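Local atomic coordinates of transcriptional regulator nlh2 (Aquifex aeolicus, PDB entry 4G3V), a protein that probably activates sigma-54-dependent transcription, with a GAF domain, captured here in an inactive state, regulating that activity. Residues A[85-90]-A[117-122]; A[91-96]-A[113-118]; A[28-33]-A[59-64]. One frame throughout, in Å; residues are numbered along the deposited sequence.

How the contacts relate
From the N terminus, contact 3 closes first: helix 25-40 leads into strand 44-51 and back along strand 54-61, so that 59-64 returns beside 28-33 on one side of the sheet. Contacts 1 and 2 both come after it and are concentric. The chain leaves helix 76-84, runs through 85-90 and 91-96, and returns along strand 113-122, which serves both; the loop of contact 2 (91-96 to 113-118) lies within that of contact 1 (85-90 to 117-122). The two share Ala117 and Ala118, with centres about 13 Å apart. Contact 3 touches neither, its centre lying about 17 and 18 Å from theirs, yet all three reach the same antiparallel sheet.

Contact 1: A[85-90]-A[117-122]; sequences GIPLVI and AAPIKV
Lys121 sets out with CG anti to its carbonyl carbon (chi1 -67°) and then runs extended to its tip, which carries NZ back alongside Pro119 to the carbonyl of Gly85. NZ donates to Gly85 O at 2.9 Å, in the carbonyl plane and on a lone pair, with a C=O...N angle of 133°. The methylene next to it comes along: Lys121 CE is 3.1 Å from Gly85 O, so the oxygen is met by the last two atoms of the side chain. Gly85 has a positive phi as the chain leaves helix 76-84, and Lys121 CE lies 3.8 Å from Gly85 CA. Between this bond and the strand pairing sit two prolines. The ring of Pro119 reaches across with CG 3.6 Å from Gly85 O, while its CD meets Pro87 CB at 4.2 Å, an apolar contact at the ring margins. Pro87 also approaches the neighbouring backbone, its CA 3.3 Å from Ala117 O. That oxygen accepts from Leu88 N at 3.0 Å, and the reciprocal bond from Ala117 N to Leu88 O has the same length and is nearly straight, at 170°. These two bonds define Leu88 and Ala117 as an antiparallel hydrogen-bonded pair. Their CB atoms lie on one face, where Val81 of helix 76-84 touches both side chains; the end of Leu88 leads away from strand 113-122. Pro87 and Val89 instead meet Tyr146 of helix 139-162. Short strand 88-90 is thereby joined to strand 113-122 as the outermost strand at this end of the chain's sheet, in the alpha-beta-alpha layering of a GAF domain, an antiparallel sheet between helices.

Contact 2: A[91-96]-A[113-118]; sequences PNVKHN and HALIAA
His113 O is the acceptor at the centre of this contact, taking Val93 N at 3.1 Å with the donor nearly along the C=O axis (160°). Asn92 N lies almost as near, 3.2 Å from His113 O, but its angle is too poor for a hydrogen bond. Beside this link Val93 points at the strand. Val93 CG2, anti to the backbone N, meets Leu115 CB at 3.7 Å, and the two side chains cross obliquely; Val93 CG1 takes the crowded position between N and the carbonyl carbon (chi1 61°) and lies 3.6 Å from His113 O. Ala114 CB packs on Pro91 CA at 4.0 Å.

Outside this shell, Ile77 of helix 76-84 touches both Val93 and Leu115, while Phe99 and Leu109 cover more of the valine. The turn is held internally by His95 N bonding to Asn92 O at 3.1 Å. Asn92 ND2 ties the turn to Glu111 O. One backbone hydrogen bond, Val93 N to His113 O, beside an apolar valine-leucine contact thus joins the turn to the start of strand 113-122. His113 ND1 accepts from Thr110 N, just before the strand, consistent with a neutral ring protonated on NE2.

Contact 3: A[28-33]-A[59-64]; sequences SLKEVL and SSYGYF
Lys30 leaves helix 25-40 with CG anti to the backbone N, and a bend at chi2 (70°) brings the end of the side chain nearer the strand. Its NZ then donates to Ser60 O at 2.7 Å, in the carbonyl plane with a C=O...N angle of 157°. The stem covers this acceptor too, CD lying 3.4 Å from Ser60 O. Ser59 points at the helix with OG anti to its own N; OG sits 3.7 Å from Lys30 CB, but its approach to Lys30 N has too poor an angle for a hydrogen bond. Helix 28-33 and strand 59-61 run 25° apart with axes 7.6 Å from each other, near-parallel packing of a helix on one face of the GAF domain's antiparallel sheet. Leu29 and Leu33 share one rotamer, CG anti to the carbonyl carbon, and both aim at the strand. Leu29 brings CB to Ser59 CB at 3.6 Å. Leu33 instead touches at two levels: CD1 rests on the backbone at Ser60 CA (3.7 Å), whereas CB meets Tyr61 CB at 3.9 Å. Tyr61, with CG anti to N, swings its ring past the helix so that Leu33 O lies over one face, and the ring also meets that of Tyr37.

Contact 1: A[85-90]-A[117-122]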
loop_
_atom_site.group_PDB
_atom_site.type_symbol
_atom_site.label_atom_id
_atom_site.label_comp_id
_atom_site.label_asym_id
_atom_site.label_seq_id
_atom_site.Cartn_x
_atom_site.Cartn_y
_atom_site.Cartn_z
ATOM N N GLY A 85 11.247 -2.007 -13.945
ATOM C CA GLY A 85 10.617 -2.203 -12.659
ATOM C C GLY A 85 10.543 -0.894 -11.888
ATOM O O GLY A 85 10.571 -0.878 -10.662
ATOM N N ILE A 86 10.461 0.209 -12.621
ATOM C CA ILE A 86 10.237 1.512 -12.007
ATOM C C ILE A 86 9.075 2.211 -12.703
ATOM O O ILE A 86 8.858 2.024 -13.902
ATOM C CB ILE A 86 11.499 2.389 -12.035
ATOM C CG1 ILE A 86 11.909 2.720 -13.461
ATOM C CG2 ILE A 86 12.651 1.677 -11.324
ATOM C CD1 ILE A 86 13.270 3.506 -13.553
ATOM N N PRO A 87 8.304 3.002 -11.947
ATOM C CA PRO A 87 7.095 3.572 -12.547
ATOM C C PRO A 87 7.372 4.697 -13.531
ATOM O O PRO A 87 8.454 5.338 -13.497
ATOM C CB PRO A 87 6.301 4.102 -11.344
ATOM C CG PRO A 87 7.238 4.197 -10.235
ATOM C CD PRO A 87 8.446 3.336 -10.522
ATOM N N LEU A 88 6.392 4.936 -14.398
ATOM C CA LEU A 88 6.398 6.120 -15.246
ATOM C C LEU A 88 5.107 6.918 -15.058
ATOM O O LEU A 88 4.008 6.355 -14.986
ATOM C CB LEU A 88 6.578 5.738 -16.715
ATOM C CG LEU A 88 8.037 5.504 -17.127
ATOM C CD1 LEU A 88 8.105 4.864 -18.510
ATOM C CD2 LEU A 88 8.816 6.819 -17.105
ATOM N N VAL A 89 5.265 8.232 -15.006
ATOM C CA VAL A 89 4.159 9.172 -14.844
ATOM C C VAL A 89 4.272 10.172 -15.989
ATOM O O VAL A 89 5.178 11.015 -15.989
ATOM C CB VAL A 89 4.281 9.897 -13.487
ATOM C CG1 VAL A 89 3.149 10.902 -13.298
ATOM C CG2 VAL A 89 4.323 8.874 -12.360
ATOM N N ILE A 90 3.383 10.062 -16.983
ATOM C CA ILE A 90 3.520 10.832 -18.222
ATOM C C ILE A 90 2.359 11.776 -18.422
ATOM O O ILE A 90 1.289 11.351 -18.833
ATOM C CB ILE A 90 3.541 9.927 -19.470
ATOM C CG1 ILE A 90 4.576 8.816 -19.320
ATOM C CG2 ILE A 90 3.796 10.767 -20.724
ATOM C CD1 ILE A 90 5.998 9.297 -19.256
ATOM N N ALA A 117 1.897 4.266 -15.017
ATOM C CA ALA A 117 2.121 2.837 -15.085
ATOM C C ALA A 117 3.061 2.450 -13.953
ATOM O O ALA A 117 4.132 3.057 -13.785
ATOM C CB ALA A 117 2.697 2.451 -16.440
ATOM N N ALA A 118 2.650 1.460 -13.167
ATOM C CA ALA A 118 3.425 1.032 -12.009
ATOM C C ALA A 118 3.639 -0.471 -12.051
ATOM O O ALA A 118 2.738 -1.241 -12.439
ATOM C CB ALA A 118 2.725 1.413 -10.722
ATOM N N PRO A 119 4.822 -0.903 -11.618
ATOM C CA PRO A 119 5.145 -2.329 -11.656
ATOM C C PRO A 119 4.420 -3.093 -10.551
ATOM O O PRO A 119 4.095 -2.548 -9.482
ATOM C CB PRO A 119 6.656 -2.357 -11.425
ATOM C CG PRO A 119 6.931 -1.145 -10.628
ATOM C CD PRO A 119 5.912 -0.102 -11.034
ATOM N N ILE A 120 4.152 -4.356 -10.852
ATOM C CA ILE A 120 3.596 -5.309 -9.912
ATOM C C ILE A 120 4.697 -6.332 -9.674
ATOM O O ILE A 120 5.039 -7.098 -10.582
ATOM C CB ILE A 120 2.354 -6.003 -10.512
ATOM C CG1 ILE A 120 1.248 -4.983 -10.754
ATOM C CG2 ILE A 120 1.844 -7.103 -9.591
ATOM C CD1 ILE A 120 0.099 -5.508 -11.619
ATOM N N LYS A 121 5.250 -6.330 -8.463
ATOM C CA LYS A 121 6.440 -7.117 -8.147
ATOM C C LYS A 121 6.197 -8.181 -7.094
ATOM O O LYS A 121 5.538 -7.931 -6.083
ATOM C CB LYS A 121 7.541 -6.205 -7.633
ATOM C CG LYS A 121 8.077 -5.244 -8.680
ATOM C CD LYS A 121 9.367 -4.593 -8.197
ATOM C CE LYS A 121 9.824 -3.523 -9.136
ATOM N NZ LYS A 121 11.111 -2.912 -8.685
ATOM N N VAL A 122 6.769 -9.353 -7.344
ATOM C CA VAL A 122 6.778 -10.447 -6.389
ATOM C C VAL A 122 8.234 -10.816 -6.098
ATOM O O VAL A 122 9.000 -11.221 -7.006
ATOM C CB VAL A 122 6.050 -11.670 -6.941
ATOM C CG1 VAL A 122 6.112 -12.811 -5.939
ATOM C CG2 VAL A 122 4.605 -11.320 -7.287
#

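Contact 2: A[91-96]-A[113-118]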
loop_
_atom_site.group_PDB
_atom_site.type_symbol
_atom_site.label_atom_id
_atom_site.label_comp_id
_atom_site.label_asym_id
_atom_site.label_seq_id
_atom_site.Cartn_x
_atom_site.Cartn_y
_atom_site.Cartn_z
ATOM N N PRO A 91 2.568 13.066 -18.141
ATOM C CA PRO A 91 1.536 14.077 -18.358
ATOM C C PRO A 91 1.278 14.252 -19.851
ATOM O O PRO A 91 2.193 14.041 -20.649
ATOM C CB PRO A 91 2.157 15.357 -17.780
ATOM C CG PRO A 91 3.443 14.967 -17.168
ATOM C CD PRO A 91 3.853 13.666 -17.747
ATOM N N ASN A 92 0.048 14.600 -20.222
ATOM C CA ASN A 92 -0.260 14.910 -21.613
ATOM C C ASN A 92 0.265 13.822 -22.544
ATOM O O ASN A 92 0.943 14.114 -23.549
ATOM C CB ASN A 92 0.358 16.262 -21.972
ATOM C CG ASN A 92 0.225 17.277 -20.843
ATOM O OD1 ASN A 92 1.222 17.805 -20.336
ATOM N ND2 ASN A 92 -1.014 17.538 -20.424
ATOM N N VAL A 93 -0.060 12.573 -22.207
ATOM C CA VAL A 93 0.566 11.411 -22.830
ATOM C C VAL A 93 0.246 11.357 -24.317
ATOM O O VAL A 93 1.017 10.822 -25.109
ATOM C CB VAL A 93 0.123 10.093 -22.137
ATOM C CG1 VAL A 93 -1.381 9.892 -22.244
ATOM C CG2 VAL A 93 0.869 8.893 -22.712
ATOM N N LYS A 94 -0.895 11.931 -24.675
ATOM C CA LYS A 94 -1.376 11.948 -26.046
ATOM C C LYS A 94 -0.257 12.430 -26.971
ATOM O O LYS A 94 -0.106 11.930 -28.091
ATOM C CB LYS A 94 -2.600 12.869 -26.122
ATOM C CG LYS A 94 -3.396 12.829 -27.419
ATOM C CD LYS A 94 -4.641 13.702 -27.283
ATOM C CE LYS A 94 -5.333 13.943 -28.618
ATOM N NZ LYS A 94 -5.854 12.691 -29.213
ATOM N N HIS A 95 0.548 13.373 -26.482
ATOM C CA HIS A 95 1.557 14.037 -27.314
ATOM C C HIS A 95 2.986 13.659 -26.955
ATOM O O HIS A 95 3.937 14.344 -27.353
ATOM C CB HIS A 95 1.399 15.554 -27.213
ATOM C CG HIS A 95 0.081 16.055 -27.724
ATOM N ND1 HIS A 95 -0.959 16.403 -26.888
ATOM C CD2 HIS A 95 -0.369 16.243 -28.987
ATOM C CE1 HIS A 95 -1.992 16.795 -27.617
ATOM N NE2 HIS A 95 -1.661 16.705 -28.892
ATOM N N ASN A 96 3.146 12.564 -26.226
ATOM C CA ASN A 96 4.465 12.137 -25.797
ATOM C C ASN A 96 5.150 11.235 -26.815
ATOM O O ASN A 96 4.530 10.336 -27.377
ATOM C CB ASN A 96 4.377 11.414 -24.456
ATOM C CG ASN A 96 5.734 11.132 -23.874
ATOM O OD1 ASN A 96 6.345 10.100 -24.162
ATOM N ND2 ASN A 96 6.228 12.055 -23.058
ATOM N N HIS A 113 -5.156 14.142 -20.419
ATOM C CA HIS A 113 -4.944 12.782 -19.918
ATOM C C HIS A 113 -3.479 12.508 -19.641
ATOM O O HIS A 113 -2.616 12.791 -20.474
ATOM C CB HIS A 113 -5.452 11.733 -20.908
ATOM C CG HIS A 113 -6.911 11.440 -20.778
ATOM N ND1 HIS A 113 -7.862 12.065 -21.554
ATOM C CD2 HIS A 113 -7.585 10.607 -19.954
ATOM C CE1 HIS A 113 -9.061 11.624 -21.217
ATOM N NE2 HIS A 113 -8.921 10.736 -20.247
ATOM N N ALA A 114 -3.207 11.950 -18.467
ATOM C CA ALA A 114 -1.890 11.413 -18.161
ATOM C C ALA A 114 -1.947 9.890 -18.150
ATOM O O ALA A 114 -3.011 9.288 -17.980
ATOM C CB ALA A 114 -1.402 11.921 -16.828
ATOM N N LEU A 115 -0.784 9.274 -18.328
ATOM C CA LEU A 115 -0.636 7.839 -18.196
ATOM C C LEU A 115 0.226 7.579 -16.966
ATOM O O LEU A 115 1.303 8.158 -16.828
ATOM C CB LEU A 115 0.024 7.264 -19.455
ATOM C CG LEU A 115 0.154 5.746 -19.580
ATOM C CD1 LEU A 115 0.521 5.336 -20.998
ATOM C CD2 LEU A 115 1.174 5.205 -18.618
ATOM N N ILE A 116 -0.252 6.740 -16.057
ATOM C CA ILE A 116 0.589 6.296 -14.944
ATOM C C ILE A 116 0.676 4.780 -14.994
ATOM O O ILE A 116 -0.342 4.098 -15.015
ATOM C CB ILE A 116 0.025 6.711 -13.579
ATOM C CG1 ILE A 116 -0.058 8.231 -13.480
ATOM C CG2 ILE A 116 0.889 6.138 -12.440
ATOM C CD1 ILE A 116 -0.746 8.717 -12.228
ATOM N N ALA A 117 1.897 4.266 -15.017
ATOM C CA ALA A 117 2.121 2.837 -15.085
ATOM C C ALA A 117 3.061 2.450 -13.953
ATOM O O ALA A 117 4.132 3.057 -13.785
ATOM C CB ALA A 117 2.697 2.451 -16.440
ATOM N N ALA A 118 2.650 1.460 -13.167
ATOM C CA ALA A 118 3.425 1.032 -12.009
ATOM C C ALA A 118 3.639 -0.471 -12.051
ATOM O O ALA A 118 2.738 -1.241 -12.439
ATOM C CB ALA A 118 2.725 1.413 -10.722
#

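Contact 3: A[28-33]-A[59-64]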
loop_
_atom_site.group_PDB
_atom_site.type_symbol
_atom_site.label_atom_id
_atom_site.label_comp_id
_atom_site.label_asym_id
_atom_site.label_seq_id
_atom_site.Cartn_x
_atom_site.Cartn_y
_atom_site.Cartn_z
ATOM N N SER A 28 -11.169 -10.696 -9.377
ATOM C CA SER A 28 -10.502 -9.832 -8.394
ATOM C C SER A 28 -9.850 -8.630 -9.084
ATOM O O SER A 28 -10.024 -7.482 -8.660
ATOM C CB SER A 28 -9.446 -10.623 -7.606
ATOM O OG SER A 28 -10.050 -11.663 -6.828
ATOM N N LEU A 29 -9.108 -8.893 -10.156
ATOM C CA LEU A 29 -8.440 -7.822 -10.895
ATOM C C LEU A 29 -9.449 -6.853 -11.470
ATOM O O LEU A 29 -9.267 -5.644 -11.390
ATOM C CB LEU A 29 -7.589 -8.371 -12.030
ATOM C CG LEU A 29 -6.469 -9.347 -11.676
ATOM C CD1 LEU A 29 -5.655 -9.669 -12.928
ATOM C CD2 LEU A 29 -5.590 -8.791 -10.581
ATOM N N LYS A 30 -10.527 -7.382 -12.040
ATOM C CA LYS A 30 -11.563 -6.535 -12.594
ATOM C C LYS A 30 -12.174 -5.651 -11.512
ATOM O O LYS A 30 -12.432 -4.481 -11.755
ATOM C CB LYS A 30 -12.653 -7.381 -13.266
ATOM C CG LYS A 30 -13.714 -6.565 -13.943
ATOM C CD LYS A 30 -13.161 -5.875 -15.195
ATOM C CE LYS A 30 -14.258 -5.146 -15.955
ATOM N NZ LYS A 30 -13.910 -4.983 -17.381
ATOM N N GLU A 31 -12.416 -6.208 -10.323
ATOM C CA GLU A 31 -13.070 -5.446 -9.262
ATOM C C GLU A 31 -12.140 -4.326 -8.775
ATOM O O GLU A 31 -12.596 -3.235 -8.443
ATOM C CB GLU A 31 -13.491 -6.355 -8.113
ATOM C CG GLU A 31 -14.373 -5.689 -7.070
ATOM C CD GLU A 31 -15.792 -5.411 -7.538
ATOM O OE1 GLU A 31 -16.172 -5.785 -8.674
ATOM O OE2 GLU A 31 -16.539 -4.810 -6.739
ATOM N N VAL A 32 -10.835 -4.582 -8.745
ATOM C CA VAL A 32 -9.882 -3.513 -8.439
ATOM C C VAL A 32 -10.025 -2.336 -9.424
ATOM O O VAL A 32 -10.095 -1.167 -9.016
ATOM C CB VAL A 32 -8.436 -4.038 -8.446
ATOM C CG1 VAL A 32 -7.414 -2.879 -8.349
ATOM C CG2 VAL A 32 -8.237 -5.010 -7.316
ATOM N N LEU A 33 -10.084 -2.629 -10.717
ATOM C CA LEU A 33 -10.206 -1.565 -11.706
ATOM C C LEU A 33 -11.548 -0.850 -11.586
ATOM O O LEU A 33 -11.636 0.363 -11.801
ATOM C CB LEU A 33 -10.004 -2.112 -13.121
ATOM C CG LEU A 33 -8.627 -2.758 -13.364
ATOM C CD1 LEU A 33 -8.439 -3.188 -14.821
ATOM C CD2 LEU A 33 -7.511 -1.824 -12.950
ATOM N N SER A 59 -6.700 -8.031 -17.317
ATOM C CA SER A 59 -7.958 -7.388 -16.966
ATOM C C SER A 59 -7.947 -5.952 -17.459
ATOM O O SER A 59 -6.886 -5.336 -17.587
ATOM C CB SER A 59 -8.145 -7.416 -15.452
ATOM O OG SER A 59 -9.461 -7.048 -15.108
ATOM N N SER A 60 -9.123 -5.408 -17.733
ATOM C CA SER A 60 -9.189 -4.083 -18.316
ATOM C C SER A 60 -10.473 -3.379 -17.924
ATOM O O SER A 60 -11.432 -4.012 -17.467
ATOM C CB SER A 60 -9.093 -4.179 -19.839
ATOM O OG SER A 60 -10.149 -4.965 -20.360
ATOM N N TYR A 61 -10.490 -2.065 -18.107
ATOM C CA TYR A 61 -11.675 -1.278 -17.808
ATOM C C TYR A 61 -11.753 -0.092 -18.754
ATOM O O TYR A 61 -10.738 0.544 -19.042
ATOM C CB TYR A 61 -11.644 -0.795 -16.358
ATOM C CG TYR A 61 -12.911 -0.083 -15.949
ATOM C CD1 TYR A 61 -13.058 1.280 -16.165
ATOM C CD2 TYR A 61 -13.960 -0.769 -15.354
ATOM C CE1 TYR A 61 -14.205 1.941 -15.805
ATOM C CE2 TYR A 61 -15.129 -0.112 -14.993
ATOM C CZ TYR A 61 -15.240 1.247 -15.222
ATOM O OH TYR A 61 -16.385 1.930 -14.870
ATOM N N GLY A 62 -12.961 0.207 -19.232
ATOM C CA GLY A 62 -13.157 1.277 -20.191
ATOM C C GLY A 62 -12.774 0.908 -21.616
ATOM O O GLY A 62 -13.162 -0.129 -22.138
ATOM N N TYR A 63 -11.981 1.766 -22.240
ATOM C CA TYR A 63 -11.613 1.614 -23.643
ATOM C C TYR A 63 -10.907 0.292 -23.919
ATOM O O TYR A 63 -11.032 -0.267 -25.005
ATOM C CB TYR A 63 -10.712 2.772 -24.084
ATOM C CG TYR A 63 -10.265 2.648 -25.521
ATOM C CD1 TYR A 63 -11.065 3.112 -26.560
ATOM C CD2 TYR A 63 -9.056 2.048 -25.840
ATOM C CE1 TYR A 63 -10.666 2.991 -27.878
ATOM C CE2 TYR A 63 -8.647 1.923 -27.155
ATOM C CZ TYR A 63 -9.458 2.397 -28.170
ATOM O OH TYR A 63 -9.064 2.275 -29.485
ATOM N N PHE A 64 -10.166 -0.208 -22.938
ATOM C CA PHE A 64 -9.402 -1.440 -23.119
ATOM C C PHE A 64 -10.244 -2.714 -23.057
ATOM O O PHE A 64 -9.737 -3.813 -23.302
ATOM C CB PHE A 64 -8.297 -1.496 -22.081
ATOM C CG PHE A 64 -7.292 -0.412 -22.253
ATOM C CD1 PHE A 64 -6.214 -0.588 -23.095
ATOM C CD2 PHE A 64 -7.442 0.795 -21.601
ATOM C CE1 PHE A 64 -5.292 0.412 -23.276
ATOM C CE2 PHE A 64 -6.518 1.800 -21.773
ATOM C CZ PHE A 64 -5.442 1.611 -22.613
#